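Local coordinates for putative aliphatic sulfonates-binding protein (Escherichia coli, PDB 2X26) that probably binds aliphatic sulfonates in the periplasm and delivers them to an ABC-type transporter for uptake into the cell, at residues Ala239-Leu242 with Asp243-Pro247; Ile158-Pro161 with Tyr162-Ala165; Pro81-Pro84 with Lys85-Val88. All blocks are in the same frame, centred on the assembly; numbering follows the deposited sequence.

Interaction 1 of 3, residues Ala239-Leu242 with Asp243-Pro247; sequences ASYL and DHRPP
Asp-243 N donates to Ala-239 O at 3.0 Å, the last full alpha-helical bond of helix 235-243, and from there the backbone unwinds. This is a helix C-terminus running out into an extended Arg-Pro-Pro loop. His-244 N turns to Tyr-241 O at 3.2 Å, with a weak second hydrogen bond to Ser-240 O, and Arg-245 N reaches Leu-242 O at 3.1 Å. In both of these i to i-3 bonds the donor stands well above the carbonyl plane, off the lone pairs.

The imidazole of His-244 folds back over the helix end. With CG anti to its own carbonyl carbon (chi1 -57°), the ring lies flat across the Ser-240 carbonyl, whose oxygen sits 3.1 Å above the ring plane over its centre. Ser-240 OG stands 3.1 Å from His-244 CE1. The hydrogen bond of His-244 ND1 to Asp-160 OD2 and the stacked ring of Tyr-163 hold the imidazole, and that bond, with one between Ser-240 OG and Ser-164 OG, ties the helix end to the 158-165 turn.

Arg-245 turns back along the helix, its CD passing 4.0 Å from Tyr-241 CE2 and close to Leu-242 CD2. Its chain bends at chi3 (86°), and the guanidinium ends nearly parallel to the phenol ring, the planes 9° apart. Arg-245 NH2 forms a salt bridge with Asp-213 and hydrogen-bonds a glycerol, probably from the crystallisation liquor, while Asp-243 makes its own salt bridge through OD1 to Arg-220 and Leu-242 packs against helix 220-231. One water joins Tyr-241 and Arg-245, lying 2.7 Å from Arg-245 NE, whose proton it accepts, and 2.9 Å from Tyr-241 OH.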
ATOM      1  N   ALA A 239       7.790  15.580  -7.674  1.00  5.34           N
ATOM      2  CA  ALA A 239       8.103  16.478  -6.551  1.00  5.21           C
ATOM      3  C   ALA A 239       6.866  16.673  -5.644  1.00  6.44           C
ATOM      4  O   ALA A 239       6.959  16.559  -4.421  1.00  7.47           O
ATOM      5  CB  ALA A 239       8.597  17.829  -7.055  1.00  5.67           C
ATOM      6  N   SER A 240       5.725  17.005  -6.268  1.00  6.71           N
ATOM      7  CA  SER A 240       4.428  17.160  -5.587  1.00  6.73           C
ATOM      8  C   SER A 240       4.047  15.856  -4.895  1.00  5.65           C
ATOM      9  O   SER A 240       3.639  15.854  -3.721  1.00  6.72           O
ATOM     10  CB  SER A 240       3.368  17.524  -6.621  1.00  7.78           C
ATOM     11  OG  SER A 240       2.097  17.794  -6.032  1.00 14.04           O
ATOM     12  N   TYR A 241       4.184  14.742  -5.612  1.00  5.14           N
ATOM     13  CA  TYR A 241       3.899  13.440  -5.049  1.00  5.35           C
ATOM     14  C   TYR A 241       4.679  13.150  -3.747  1.00  6.81           C
ATOM     15  O   TYR A 241       4.080  12.717  -2.726  1.00  7.43           O
ATOM     16  CB  TYR A 241       4.255  12.372  -6.089  1.00  5.73           C
ATOM     17  CG  TYR A 241       4.085  10.967  -5.638  1.00  5.97           C
ATOM     18  CD1 TYR A 241       2.871  10.328  -5.761  1.00  8.89           C
ATOM     19  CD2 TYR A 241       5.147  10.271  -5.072  1.00 10.05           C
ATOM     20  CE1 TYR A 241       2.712   8.991  -5.308  1.00 13.21           C
ATOM     21  CE2 TYR A 241       5.013   8.961  -4.645  1.00 13.14           C
ATOM     22  CZ  TYR A 241       3.814   8.332  -4.768  1.00 18.42           C
ATOM     23  OH  TYR A 241       3.729   7.024  -4.373  1.00 19.89           O
ATOM     24  N   LEU A 242       5.986  13.414  -3.747  1.00  6.06           N
ATOM     25  CA  LEU A 242       6.800  13.194  -2.530  1.00  5.13           C
ATOM     26  C   LEU A 242       6.414  14.164  -1.418  1.00  5.94           C
ATOM     27  O   LEU A 242       6.388  13.782  -0.224  1.00  7.55           O
ATOM     28  CB  LEU A 242       8.300  13.337  -2.873  1.00  5.49           C
ATOM     29  CG  LEU A 242       8.877  12.230  -3.767  1.00  4.49           C
ATOM     30  CD1 LEU A 242      10.380  12.603  -3.872  1.00  6.54           C
ATOM     31  CD2 LEU A 242       8.736  10.819  -3.136  1.00  8.37           C
ATOM     32  N   ASP A 243       6.058  15.401  -1.788  1.00  5.78           N
ATOM     33  CA  ASP A 243       5.646  16.395  -0.805  1.00  5.85           C
ATOM     34  C   ASP A 243       4.311  16.025  -0.069  1.00  7.32           C
ATOM     35  O   ASP A 243       4.011  16.603   0.974  1.00  9.18           O
ATOM     36  CB  ASP A 243       5.514  17.753  -1.474  1.00  4.93           C
ATOM     37  CG  ASP A 243       6.844  18.382  -1.788  1.00  6.25           C
ATOM     38  OD1 ASP A 243       7.859  17.918  -1.196  1.00  7.76           O
ATOM     39  OD2 ASP A 243       6.869  19.365  -2.596  1.00  8.86           O
ATOM     40  N   HIS A 244       3.516  15.112  -0.615  1.00  5.03           N
ATOM     41  CA  HIS A 244       2.269  14.718   0.058  1.00  6.48           C
ATOM     42  C   HIS A 244       2.471  13.519   0.983  1.00  6.92           C
ATOM     43  O   HIS A 244       1.492  13.015   1.535  1.00  8.48           O
ATOM     44  CB  HIS A 244       1.168  14.397  -0.957  1.00  5.47           C
ATOM     45  CG  HIS A 244       0.875  15.527  -1.889  1.00  7.75           C
ATOM     46  ND1 HIS A 244       0.559  15.331  -3.217  1.00 10.21           N
ATOM     47  CD2 HIS A 244       0.867  16.867  -1.686  1.00  6.30           C
ATOM     48  CE1 HIS A 244       0.358  16.505  -3.791  1.00 11.98           C
ATOM     49  NE2 HIS A 244       0.538  17.456  -2.884  1.00  9.63           N
ATOM     50  N   ARG A 245       3.716  13.050   1.135  1.00  6.72           N
ATOM     51  CA  ARG A 245       3.985  11.856   1.966  1.00  8.03           C
ATOM     52  C   ARG A 245       4.607  12.231   3.281  1.00  8.65           C
ATOM     53  O   ARG A 245       5.437  13.181   3.340  1.00  9.04           O
ATOM     54  CB  ARG A 245       4.997  10.958   1.269  1.00  7.37           C
ATOM     55  CG  ARG A 245       4.453  10.405  -0.056  1.00  9.60           C
ATOM     56  CD  ARG A 245       5.603   9.706  -0.733  1.00 12.05           C
ATOM     57  NE  ARG A 245       5.722   8.327  -0.265  1.00 11.07           N
ATOM     58  CZ  ARG A 245       6.789   7.768   0.308  1.00 13.42           C
ATOM     59  NH1 ARG A 245       7.899   8.470   0.600  1.00 12.12           N
ATOM     60  NH2 ARG A 245       6.705   6.455   0.610  1.00 15.38           N
ATOM     61  N   PRO A 246       4.193  11.553   4.350  1.00  9.71           N
ATOM     62  CA  PRO A 246       4.869  11.788   5.618  1.00 10.29           C
ATOM     63  C   PRO A 246       6.207  11.029   5.640  1.00  9.37           C
ATOM     64  O   PRO A 246       6.450  10.186   4.774  1.00  7.42           O
ATOM     65  CB  PRO A 246       3.897  11.132   6.633  1.00  9.87           C
ATOM     66  CG  PRO A 246       3.354   9.999   5.911  1.00 10.57           C
ATOM     67  CD  PRO A 246       3.172  10.487   4.464  1.00 10.00           C
ATOM     68  N   PRO A 247       7.075  11.298   6.638  1.00  9.83           N
ATOM     69  CA  PRO A 247       8.250  10.424   6.742  1.00 10.77           C
ATOM     70  C   PRO A 247       7.796   8.969   6.925  1.00 10.73           C
ATOM     71  O   PRO A 247       6.844   8.706   7.682  1.00 10.86           O
ATOM     72  CB  PRO A 247       8.946  10.943   8.026  1.00 11.10           C
ATOM     73  CG  PRO A 247       8.551  12.427   8.069  1.00 12.20           C
ATOM     74  CD  PRO A 247       7.087  12.378   7.654  1.00 10.43           C
TER
HETATM   75  O   HOH W   1       3.871   6.791  -1.525  1.00 19.18           O

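Interaction 2 of 3, residues Ile158-Pro161 with Tyr162-Ala165; sequences IWDP and YYSA
Tyr-162 turns its ring edge to the indole of Trp-159 and its CB to Ile-158, and it is the residue most buried by the contact. The aromatic pair is an offset edge-to-face stack: the phenol edge meets the indole face, with planes at 79° and CE1 of Tyr-162 3.5 Å from NE1 of Trp-159. Trp-159 holds its CG between backbone N and carbonyl carbon (chi1 54°), which lays the indole alongside the tyrosine, both side chains pointing the same way. Ile-158 crosses Tyr-162 at about a right angle, CG1 packing 3.4 Å from Tyr-162 CB.

Pro-161, next in coverage, follows a cis peptide bond and takes the chain round from strand 155-159 into helix 162-169, the strand-to-helix step of an alpha/beta lobe in a periplasmic binding protein. Its carbonyl oxygen receives Ala-165 N at 2.9 Å, two residues on from the bond of Tyr-163 N to Trp-159 O.

Asp-160, just before the helix, receives the Ser-164 NH in its first turn. A single oxygen, OD1, takes both Ser-164 N at 2.9 Å, nearly along the C-O axis, and Ser-164 OG at 2.7 Å on its syn lone pair. That double grip fixes the carboxylate, whose plane lies 26° from the ring of Tyr-163.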
ATOM      1  N   ILE A 158      -9.747  10.417  -5.846  1.00  3.27           N
ATOM      2  CA  ILE A 158      -8.576   9.768  -6.457  1.00  4.07           C
ATOM      3  C   ILE A 158      -7.325   9.876  -5.595  1.00  3.37           C
ATOM      4  O   ILE A 158      -7.246  10.710  -4.683  1.00  3.77           O
ATOM      5  CB  ILE A 158      -8.320  10.396  -7.903  1.00  3.34           C
ATOM      6  CG1 ILE A 158      -7.320   9.554  -8.738  1.00  3.37           C
ATOM      7  CG2 ILE A 158      -7.939  11.856  -7.796  1.00  7.93           C
ATOM      8  CD1 ILE A 158      -7.787   8.121  -9.019  1.00  3.59           C
ATOM      9  N   TRP A 159      -6.358   8.981  -5.855  1.00  2.41           N
ATOM     10  CA  TRP A 159      -5.092   8.937  -5.149  1.00  2.36           C
ATOM     11  C   TRP A 159      -3.936   9.532  -5.974  1.00  3.26           C
ATOM     12  O   TRP A 159      -4.076   9.816  -7.171  1.00  2.19           O
ATOM     13  CB  TRP A 159      -4.765   7.494  -4.753  1.00  3.43           C
ATOM     14  CG  TRP A 159      -4.779   6.518  -5.898  1.00  2.30           C
ATOM     15  CD1 TRP A 159      -3.732   6.129  -6.654  1.00  4.03           C
ATOM     16  CD2 TRP A 159      -5.934   5.784  -6.389  1.00  2.72           C
ATOM     17  NE1 TRP A 159      -4.139   5.193  -7.605  1.00  3.34           N
ATOM     18  CE2 TRP A 159      -5.486   4.957  -7.444  1.00  4.23           C
ATOM     19  CE3 TRP A 159      -7.286   5.715  -5.992  1.00  4.72           C
ATOM     20  CZ2 TRP A 159      -6.354   4.081  -8.154  1.00  3.63           C
ATOM     21  CZ3 TRP A 159      -8.143   4.824  -6.689  1.00  6.52           C
ATOM     22  CH2 TRP A 159      -7.681   4.056  -7.759  1.00  5.42           C
ATOM     23  N   ASP A 160      -2.814   9.756  -5.312  1.00  3.35           N
ATOM     24  CA  ASP A 160      -1.582  10.188  -5.995  1.00  3.40           C
ATOM     25  C   ASP A 160      -0.974   8.982  -6.726  1.00  3.69           C
ATOM     26  O   ASP A 160      -0.959   7.853  -6.189  1.00  3.69           O
ATOM     27  CB  ASP A 160      -0.610  10.695  -4.929  1.00  2.39           C
ATOM     28  CG  ASP A 160      -0.293  12.164  -5.038  1.00  4.23           C
ATOM     29  OD1 ASP A 160      -0.536  12.758  -6.125  1.00  4.04           O
ATOM     30  OD2 ASP A 160       0.321  12.684  -4.033  1.00  4.38           O
ATOM     31  N   PRO A 161      -0.359   9.209  -7.886  1.00  2.91           N
ATOM     32  CA  PRO A 161       0.033  10.519  -8.465  1.00  3.10           C
ATOM     33  C   PRO A 161      -0.983  11.179  -9.414  1.00  3.01           C
ATOM     34  O   PRO A 161      -0.706  12.261  -9.944  1.00  2.89           O
ATOM     35  CB  PRO A 161       1.283  10.137  -9.286  1.00  3.14           C
ATOM     36  CG  PRO A 161       0.885   8.762  -9.862  1.00  3.87           C
ATOM     37  CD  PRO A 161       0.385   8.105  -8.545  1.00  3.96           C
ATOM     38  N   TYR A 162      -2.147  10.570  -9.617  1.00  2.79           N
ATOM     39  CA  TYR A 162      -3.172  11.190 -10.448  1.00  2.84           C
ATOM     40  C   TYR A 162      -3.539  12.558  -9.885  1.00  2.53           C
ATOM     41  O   TYR A 162      -3.785  13.498 -10.637  1.00  3.08           O
ATOM     42  CB  TYR A 162      -4.452  10.348 -10.456  1.00  2.42           C
ATOM     43  CG  TYR A 162      -4.289   8.969 -11.085  1.00  5.32           C
ATOM     44  CD1 TYR A 162      -4.287   7.833 -10.295  1.00  7.78           C
ATOM     45  CD2 TYR A 162      -4.179   8.812 -12.458  1.00  5.83           C
ATOM     46  CE1 TYR A 162      -4.145   6.567 -10.843  1.00  6.18           C
ATOM     47  CE2 TYR A 162      -4.028   7.526 -13.028  1.00  7.79           C
ATOM     48  CZ  TYR A 162      -4.038   6.416 -12.185  1.00  4.61           C
ATOM     49  OH  TYR A 162      -3.942   5.143 -12.715  1.00 10.73           O
ATOM     50  N   TYR A 163      -3.634  12.602  -8.561  1.00  2.10           N
ATOM     51  CA  TYR A 163      -3.983  13.811  -7.850  1.00  3.53           C
ATOM     52  C   TYR A 163      -2.959  14.889  -8.231  1.00  3.26           C
ATOM     53  O   TYR A 163      -3.363  15.957  -8.720  1.00  3.05           O
ATOM     54  CB  TYR A 163      -4.020  13.543  -6.339  1.00  2.68           C
ATOM     55  CG  TYR A 163      -3.800  14.749  -5.453  1.00  2.00           C
ATOM     56  CD1 TYR A 163      -4.308  16.008  -5.820  1.00  2.67           C
ATOM     57  CD2 TYR A 163      -3.128  14.635  -4.235  1.00  3.66           C
ATOM     58  CE1 TYR A 163      -4.110  17.131  -5.016  1.00  3.76           C
ATOM     59  CE2 TYR A 163      -2.945  15.755  -3.415  1.00  2.00           C
ATOM     60  CZ  TYR A 163      -3.425  16.990  -3.814  1.00  2.82           C
ATOM     61  OH  TYR A 163      -3.220  18.083  -2.974  1.00  5.90           O
ATOM     62  N   SER A 164      -1.675  14.596  -8.067  1.00  2.00           N
ATOM     63  CA  SER A 164      -0.656  15.614  -8.297  1.00  2.82           C
ATOM     64  C   SER A 164      -0.660  16.000  -9.762  1.00  3.15           C
ATOM     65  O   SER A 164      -0.471  17.182 -10.087  1.00  2.89           O
ATOM     66  CB  SER A 164       0.741  15.168  -7.907  1.00  3.34           C
ATOM     67  OG  SER A 164       0.901  15.037  -6.476  1.00  2.42           O
ATOM     68  N   ALA A 165      -0.887  15.028 -10.646  1.00  3.01           N
ATOM     69  CA  ALA A 165      -0.898  15.357 -12.086  1.00  4.02           C
ATOM     70  C   ALA A 165      -2.035  16.340 -12.426  1.00  4.25           C
ATOM     71  O   ALA A 165      -1.822  17.298 -13.197  1.00  5.72           O
ATOM     72  CB  ALA A 165      -0.991  14.081 -12.938  1.00  4.11           C
TER

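Interaction 3 of 3, residues Pro81-Pro84 with Lys85-Val88; sequences PPKP and KAEV
Lys-83 and Ala-86 meet twice, by backbone and by side chain. Ala-86 N donates to Lys-83 O at 3.0 Å, a fairly straight bond (157° at the hydrogen) that approaches from above the carbonyl plane. It closes a beta turn with Pro-84 and Lys-85 at the corners. Over the same turn the Ala-86 methyl points at the lysine: CB lies 3.6 Å from Lys-83 CB and also 3.6 Å from Lys-83 CE.

Both ends of the aliphatic chain can reach one methyl because the lysine is bent at chi3 (-40°), which curls CE and NZ back across Ala-86. The same chain also packs against Arg-245 and Pro-246, and the Lys-83 side chain lies near a bound glycerol.

The ring of Pro-84 restricts the first corner of the turn, and its CB sits 3.2 Å from Lys-85 N. Lys-85 runs out from the second corner in an extended chain, touching Asp-177.

Beyond the turn, Glu-87 OE2 hydrogen-bonds Ser-115 OG at the start of helix 115-126. Arriving from strand 74-80 of one sheet, the chain here enters strand 87-92 of the other, which lies between strands 155-159 and 172-177.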
ATOM      1  N   PRO A  81       2.952   4.510   7.666  1.00  8.58           N
ATOM      2  CA  PRO A  81       1.930   5.492   8.083  1.00  8.84           C
ATOM      3  C   PRO A  81       0.983   5.821   6.953  1.00  9.20           C
ATOM      4  O   PRO A  81       1.356   5.725   5.814  1.00  9.36           O
ATOM      5  CB  PRO A  81       2.749   6.743   8.434  1.00  9.08           C
ATOM      6  CG  PRO A  81       4.214   6.230   8.616  1.00 10.11           C
ATOM      7  CD  PRO A  81       4.324   5.057   7.674  1.00  9.11           C
ATOM      8  N   PRO A  82      -0.227   6.241   7.281  1.00 10.55           N
ATOM      9  CA  PRO A  82      -1.128   6.696   6.251  1.00 10.63           C
ATOM     10  C   PRO A  82      -0.633   7.995   5.570  1.00  9.27           C
ATOM     11  O   PRO A  82       0.189   8.710   6.133  1.00  8.56           O
ATOM     12  CB  PRO A  82      -2.412   7.047   7.034  1.00 12.09           C
ATOM     13  CG  PRO A  82      -2.051   7.232   8.386  1.00 11.69           C
ATOM     14  CD  PRO A  82      -0.744   6.498   8.633  1.00 11.56           C
ATOM     15  N   LYS A  83      -1.170   8.252   4.378  1.00  8.07           N
ATOM     16  CA  LYS A  83      -0.801   9.447   3.607  1.00  7.87           C
ATOM     17  C   LYS A  83      -2.054  10.259   3.389  1.00  6.80           C
ATOM     18  O   LYS A  83      -2.568  10.303   2.272  1.00  6.92           O
ATOM     19  CB  LYS A  83      -0.223   9.041   2.229  1.00  8.36           C
ATOM     20  CG  LYS A  83       1.055   8.182   2.280  1.00 12.89           C
ATOM     21  CD  LYS A  83       1.760   8.111   0.871  1.00 16.21           C
ATOM     22  CE  LYS A  83       0.814   7.970  -0.363  1.00 17.94           C
ATOM     23  NZ  LYS A  83       1.363   8.427  -1.751  1.00 12.04           N
ATOM     24  N   PRO A  84      -2.528  10.961   4.434  1.00  6.30           N
ATOM     25  CA  PRO A  84      -3.839  11.655   4.251  1.00  7.16           C
ATOM     26  C   PRO A  84      -3.836  12.765   3.209  1.00  6.59           C
ATOM     27  O   PRO A  84      -4.866  12.983   2.571  1.00  7.16           O
ATOM     28  CB  PRO A  84      -4.131  12.228   5.624  1.00  6.17           C
ATOM     29  CG  PRO A  84      -2.799  12.324   6.342  1.00  7.93           C
ATOM     30  CD  PRO A  84      -2.007  11.116   5.801  1.00  6.98           C
ATOM     31  N   LYS A  85      -2.679  13.378   2.980  1.00  5.34           N
ATOM     32  CA  LYS A  85      -2.536  14.464   2.004  1.00  6.02           C
ATOM     33  C   LYS A  85      -2.422  13.990   0.558  1.00  7.13           C
ATOM     34  O   LYS A  85      -2.434  14.805  -0.348  1.00  7.68           O
ATOM     35  CB  LYS A  85      -1.310  15.312   2.335  1.00  7.32           C
ATOM     36  CG  LYS A  85      -1.503  16.051   3.677  1.00 10.87           C
ATOM     37  CD  LYS A  85      -0.202  16.703   4.160  1.00 21.58           C
ATOM     38  CE  LYS A  85      -0.530  17.990   4.985  1.00 27.76           C
ATOM     39  NZ  LYS A  85       0.574  18.492   5.884  1.00 30.93           N
ATOM     40  N   ALA A  86      -2.342  12.671   0.380  1.00  5.63           N
ATOM     41  CA  ALA A  86      -2.169  12.040  -0.913  1.00  7.42           C
ATOM     42  C   ALA A  86      -3.479  11.411  -1.439  1.00  7.68           C
ATOM     43  O   ALA A  86      -3.534  10.894  -2.544  1.00  7.97           O
ATOM     44  CB  ALA A  86      -1.096  10.957  -0.736  1.00  7.12           C
ATOM     45  N   GLU A  87      -4.540  11.421  -0.637  1.00  7.46           N
ATOM     46  CA  GLU A  87      -5.804  10.761  -1.018  1.00  8.27           C
ATOM     47  C   GLU A  87      -6.896  11.851  -0.942  1.00  7.55           C
ATOM     48  O   GLU A  87      -7.142  12.365   0.108  1.00  5.51           O
ATOM     49  CB  GLU A  87      -6.042   9.610  -0.019  1.00  9.91           C
ATOM     50  CG  GLU A  87      -7.230   8.695  -0.315  1.00 13.74           C
ATOM     51  CD  GLU A  87      -6.807   7.495  -1.190  1.00 13.21           C
ATOM     52  OE1 GLU A  87      -5.755   6.900  -0.874  1.00 18.11           O
ATOM     53  OE2 GLU A  87      -7.523   7.177  -2.158  1.00 12.88           O
ATOM     54  N   VAL A  88      -7.525  12.207  -2.065  1.00  6.01           N
ATOM     55  CA  VAL A  88      -8.361  13.430  -2.147  1.00  4.74           C
ATOM     56  C   VAL A  88      -9.695  13.310  -2.887  1.00  3.71           C
ATOM     57  O   VAL A  88      -9.896  12.389  -3.685  1.00  4.13           O
ATOM     58  CB  VAL A  88      -7.543  14.556  -2.817  1.00  5.41           C
ATOM     59  CG1 VAL A  88      -6.254  14.827  -2.023  1.00  4.28           C
ATOM     60  CG2 VAL A  88      -7.239  14.194  -4.319  1.00  6.37           C
TER

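Along the chain the order is interaction 3, then 2, then 1, with centres 9 to 11 Å apart, so the three form one cluster. Interactions 2 and 3 share a sheet: strands 155-159 and 87-92 are antiparallel neighbours, joined by Ile-158 N to Val-88 O at 2.9 Å. Interaction 1 comes from the end of helix 235-243 and touches both, through His-244 CE1 against Ser-164 OG at 3.1 Å and through Arg-245 CG against Lys-83 CD at 3.7 Å. Since residues 81-86 link the protein's two sheets, the cluster lies where its two lobes connect, consistent with the hinge region of a periplasmic binding protein.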